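Local coordinates for choline dehydrogenase and related flavoproteins (Aspergillus oryzae, PDB 3Q9T), which oxidises formate as a flavoenzyme of the glucose-methanol-choline oxidoreductase family, carrying an 8-formyl-FAD at its catalytic site, at residues Trp177-Glu186 against Glu192-Cys200. Numbering follows the deposited sequence.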
loop_
_atom_site.group_PDB
_atom_site.type_symbol
_atom_site.label_atom_id
_atom_site.label_comp_id
_atom_site.label_asym_id
_atom_site.label_seq_id
_atom_site.Cartn_x
_atom_site.Cartn_y
_atom_site.Cartn_z
ATOM N N TRP A 177 -34.980 8.435 -0.721
ATOM C CA TRP A 177 -34.474 9.416 0.231
ATOM C C TRP A 177 -35.559 9.930 1.169
ATOM O O TRP A 177 -35.386 9.961 2.395
ATOM C CB TRP A 177 -33.827 10.596 -0.519
ATOM C CG TRP A 177 -33.051 11.530 0.364
ATOM C CD1 TRP A 177 -33.513 12.660 0.971
ATOM C CD2 TRP A 177 -31.676 11.397 0.753
ATOM N NE1 TRP A 177 -32.515 13.241 1.709
ATOM C CE2 TRP A 177 -31.375 12.490 1.590
ATOM C CE3 TRP A 177 -30.671 10.469 0.464
ATOM C CZ2 TRP A 177 -30.109 12.676 2.153
ATOM C CZ3 TRP A 177 -29.410 10.653 1.020
ATOM C CH2 TRP A 177 -29.138 11.749 1.854
ATOM N N LYS A 178 -36.669 10.369 0.591
ATOM C CA LYS A 178 -37.798 10.848 1.394
ATOM C C LYS A 178 -38.386 9.729 2.258
ATOM O O LYS A 178 -38.814 9.967 3.393
ATOM C CB LYS A 178 -38.880 11.471 0.506
ATOM C CG LYS A 178 -38.423 12.729 -0.226
ATOM C CD LYS A 178 -39.354 13.071 -1.379
ATOM C CE LYS A 178 -40.762 13.367 -0.882
ATOM N NZ LYS A 178 -40.798 14.548 0.028
ATOM N N SER A 179 -38.380 8.506 1.744
ATOM C CA SER A 179 -38.910 7.376 2.521
ATOM C C SER A 179 -38.092 7.112 3.788
ATOM O O SER A 179 -38.601 6.549 4.761
ATOM C CB SER A 179 -38.986 6.100 1.674
ATOM O OG SER A 179 -37.725 5.464 1.582
ATOM N N MET A 180 -36.829 7.531 3.777
ATOM C CA MET A 180 -35.982 7.407 4.953
ATOM C C MET A 180 -36.249 8.541 5.956
ATOM O O MET A 180 -35.716 8.540 7.056
ATOM C CB MET A 180 -34.504 7.406 4.543
ATOM C CG MET A 180 -34.110 6.272 3.614
ATOM S SD MET A 180 -34.257 4.666 4.425
ATOM C CE MET A 180 -32.978 4.805 5.652
ATOM N N GLY A 181 -37.069 9.513 5.577
ATOM C CA GLY A 181 -37.355 10.618 6.477
ATOM C C GLY A 181 -36.293 11.708 6.435
ATOM O O GLY A 181 -36.088 12.430 7.413
ATOM N N GLN A 182 -35.601 11.814 5.304
ATOM C CA GLN A 182 -34.587 12.850 5.098
ATOM C C GLN A 182 -35.125 13.877 4.117
ATOM O O GLN A 182 -35.858 13.535 3.186
ATOM C CB GLN A 182 -33.284 12.252 4.555
ATOM C CG GLN A 182 -32.557 11.345 5.529
ATOM C CD GLN A 182 -32.096 12.096 6.776
ATOM O OE1 GLN A 182 -32.388 11.691 7.897
ATOM N NE2 GLN A 182 -31.381 13.203 6.577
ATOM N N PRO A 183 -34.744 15.141 4.314
ATOM C CA PRO A 183 -35.306 16.243 3.532
ATOM C C PRO A 183 -34.701 16.325 2.144
ATOM O O PRO A 183 -33.564 15.910 1.933
ATOM C CB PRO A 183 -34.893 17.490 4.328
ATOM C CG PRO A 183 -34.197 16.983 5.583
ATOM C CD PRO A 183 -33.749 15.601 5.296
ATOM N N LEU A 184 -35.487 16.837 1.208
ATOM C CA LEU A 184 -34.982 17.364 -0.046
ATOM C C LEU A 184 -34.554 18.822 0.187
ATOM O O LEU A 184 -35.148 19.523 1.009
ATOM C CB LEU A 184 -36.111 17.325 -1.072
ATOM C CG LEU A 184 -36.107 16.259 -2.172
ATOM C CD1 LEU A 184 -35.446 14.945 -1.735
ATOM C CD2 LEU A 184 -37.525 16.051 -2.696
ATOM N N ILE A 185 -33.533 19.284 -0.527
ATOM C CA ILE A 185 -33.102 20.665 -0.396
ATOM C C ILE A 185 -32.458 21.169 -1.683
ATOM O O ILE A 185 -31.681 20.453 -2.324
ATOM C CB ILE A 185 -32.122 20.858 0.794
ATOM C CG1 ILE A 185 -31.857 22.353 1.033
ATOM C CG2 ILE A 185 -30.808 20.095 0.553
ATOM C CD1 ILE A 185 -31.096 22.661 2.326
ATOM N N GLU A 186 -32.798 22.394 -2.073
ATOM C CA GLU A 186 -32.255 22.967 -3.303
ATOM C C GLU A 186 -31.307 24.128 -3.038
ATOM O O GLU A 186 -30.288 24.291 -3.724
ATOM C CB GLU A 186 -33.377 23.387 -4.259
ATOM C CG GLU A 186 -34.098 22.221 -4.912
ATOM C CD GLU A 186 -33.148 21.166 -5.502
ATOM O OE1 GLU A 186 -31.968 21.468 -5.803
ATOM O OE2 GLU A 186 -33.589 20.014 -5.659
ATOM N N GLU A 192 -26.727 26.527 4.811
ATOM C CA GLU A 192 -27.501 25.375 5.238
ATOM C C GLU A 192 -27.381 24.359 4.138
ATOM O O GLU A 192 -27.428 24.721 2.959
ATOM C CB GLU A 192 -28.986 25.730 5.383
ATOM C CG GLU A 192 -29.264 26.947 6.216
ATOM C CD GLU A 192 -29.660 26.588 7.623
ATOM O OE1 GLU A 192 -30.690 27.123 8.092
ATOM O OE2 GLU A 192 -28.943 25.772 8.252
ATOM N N MET A 193 -27.261 23.089 4.499
ATOM C CA MET A 193 -27.129 22.067 3.464
ATOM C C MET A 193 -27.742 20.700 3.795
ATOM O O MET A 193 -27.429 19.714 3.138
ATOM C CB MET A 193 -25.661 21.931 3.038
ATOM C CG MET A 193 -24.666 21.818 4.199
ATOM S SD MET A 193 -22.950 22.089 3.655
ATOM C CE MET A 193 -22.853 20.914 2.305
ATOM N N ASP A 194 -28.645 20.641 4.767
ATOM C CA ASP A 194 -29.249 19.356 5.147
ATOM C C ASP A 194 -30.218 18.780 4.097
ATOM O O ASP A 194 -31.301 19.315 3.882
ATOM C CB ASP A 194 -29.953 19.479 6.503
ATOM C CG ASP A 194 -30.405 18.139 7.048
ATOM O OD1 ASP A 194 -29.742 17.116 6.789
ATOM O OD2 ASP A 194 -31.429 18.105 7.752
ATOM N N GLY A 195 -29.829 17.682 3.451
ATOM C CA GLY A 195 -30.731 17.000 2.537
ATOM C C GLY A 195 -30.163 16.539 1.203
ATOM O O GLY A 195 -28.967 16.685 0.921
ATOM N N LEU A 196 -31.041 15.982 0.375
ATOM C CA LEU A 196 -30.707 15.576 -0.978
ATOM C C LEU A 196 -30.983 16.732 -1.936
ATOM O O LEU A 196 -32.073 17.300 -1.925
ATOM C CB LEU A 196 -31.540 14.366 -1.379
ATOM C CG LEU A 196 -31.191 13.771 -2.740
ATOM C CD1 LEU A 196 -29.855 13.015 -2.676
ATOM C CD2 LEU A 196 -32.317 12.861 -3.212
ATOM N N THR A 197 -29.993 17.069 -2.766
ATOM C CA THR A 197 -30.075 18.242 -3.623
ATOM C C THR A 197 -29.734 17.936 -5.084
ATOM O O THR A 197 -29.036 16.964 -5.379
ATOM C CB THR A 197 -29.134 19.366 -3.107
ATOM O OG1 THR A 197 -29.451 20.611 -3.754
ATOM C CG2 THR A 197 -27.677 19.016 -3.357
ATOM N N HIS A 198 -30.233 18.767 -5.994
ATOM C CA HIS A 198 -29.783 18.729 -7.380
ATOM C C HIS A 198 -28.539 19.618 -7.490
ATOM O O HIS A 198 -28.635 20.855 -7.426
ATOM C CB HIS A 198 -30.873 19.231 -8.332
ATOM C CG HIS A 198 -31.978 18.251 -8.571
ATOM N ND1 HIS A 198 -33.119 18.211 -7.797
ATOM C CD2 HIS A 198 -32.124 17.285 -9.508
ATOM C CE1 HIS A 198 -33.915 17.258 -8.241
ATOM N NE2 HIS A 198 -33.332 16.673 -9.272
ATOM N N CYS A 199 -27.374 18.992 -7.639
ATOM C CA CYS A 199 -26.100 19.716 -7.573
ATOM C C CYS A 199 -25.851 20.598 -8.780
ATOM O O CYS A 199 -26.322 20.314 -9.888
ATOM C CB CYS A 199 -24.915 18.748 -7.403
ATOM S SG CYS A 199 -24.723 17.534 -8.708
ATOM N N CYS A 200 -25.104 21.673 -8.557
ATOM C CA CYS A 200 -24.592 22.477 -9.658
ATOM C C CYS A 200 -23.191 22.033 -10.039
ATOM O O CYS A 200 -22.530 21.331 -9.289
ATOM C CB CYS A 200 -24.586 23.958 -9.299
ATOM S SG CYS A 200 -26.231 24.628 -9.067
HETATM O O HOH W 1 -30.583 14.946 4.907
HETATM O O HOH W 2 -29.816 14.706 8.239
HETATM O O HOH W 3 -28.099 22.244 -5.299
HETATM O O HOH W 4 -33.493 17.299 -4.109
#
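Leu184 and Leu196 form a single parallel bridge, their CA atoms 4.7 Å apart, where the chain leaving helix 167-179 through a Schellman motif at Gly181 runs beside strand 195-204. Two backbone bonds flank the bridge: Leu196 N donates to Pro183 O at 3.0 Å, and Ile185 N to Leu196 O at 2.8 Å. Beside it, Gly195 lies against Pro183 O, and Ile185 CG2 packs on Asp194 O at 3.5 Å. The indole of Trp177 is clamped between Leu196 CB, 3.4 Å from its five-membered ring centroid in a CH-pi contact, and Gln182 CB on the opposite face. With chi1 at -169°, CG lies anti to the backbone N and the indole reaches the strand; NE1 gives Pro183 O a second, more bent bond of 2.9 Å from above the carbonyl plane, Leu196 N lying in that plane. The bent chain of Glu186 grips His198 twice: OE2 takes the ring ND1 at 2.8 Å, nearly straight (176°) and in the imidazole plane, while OE1 accepts from His198 N at 3.2 Å, both on the syn side, with the carboxylate tilted 31° from the ring. Two waters join Gln182 NE2 to Asp194 OD1; another links Glu186 OE2 to Leu196 O. The carboxylate thus fixes the imidazole's rotation and probably stabilises positive charge on it, ending a short pairing that ties helix 167-179 to the mixed sheet.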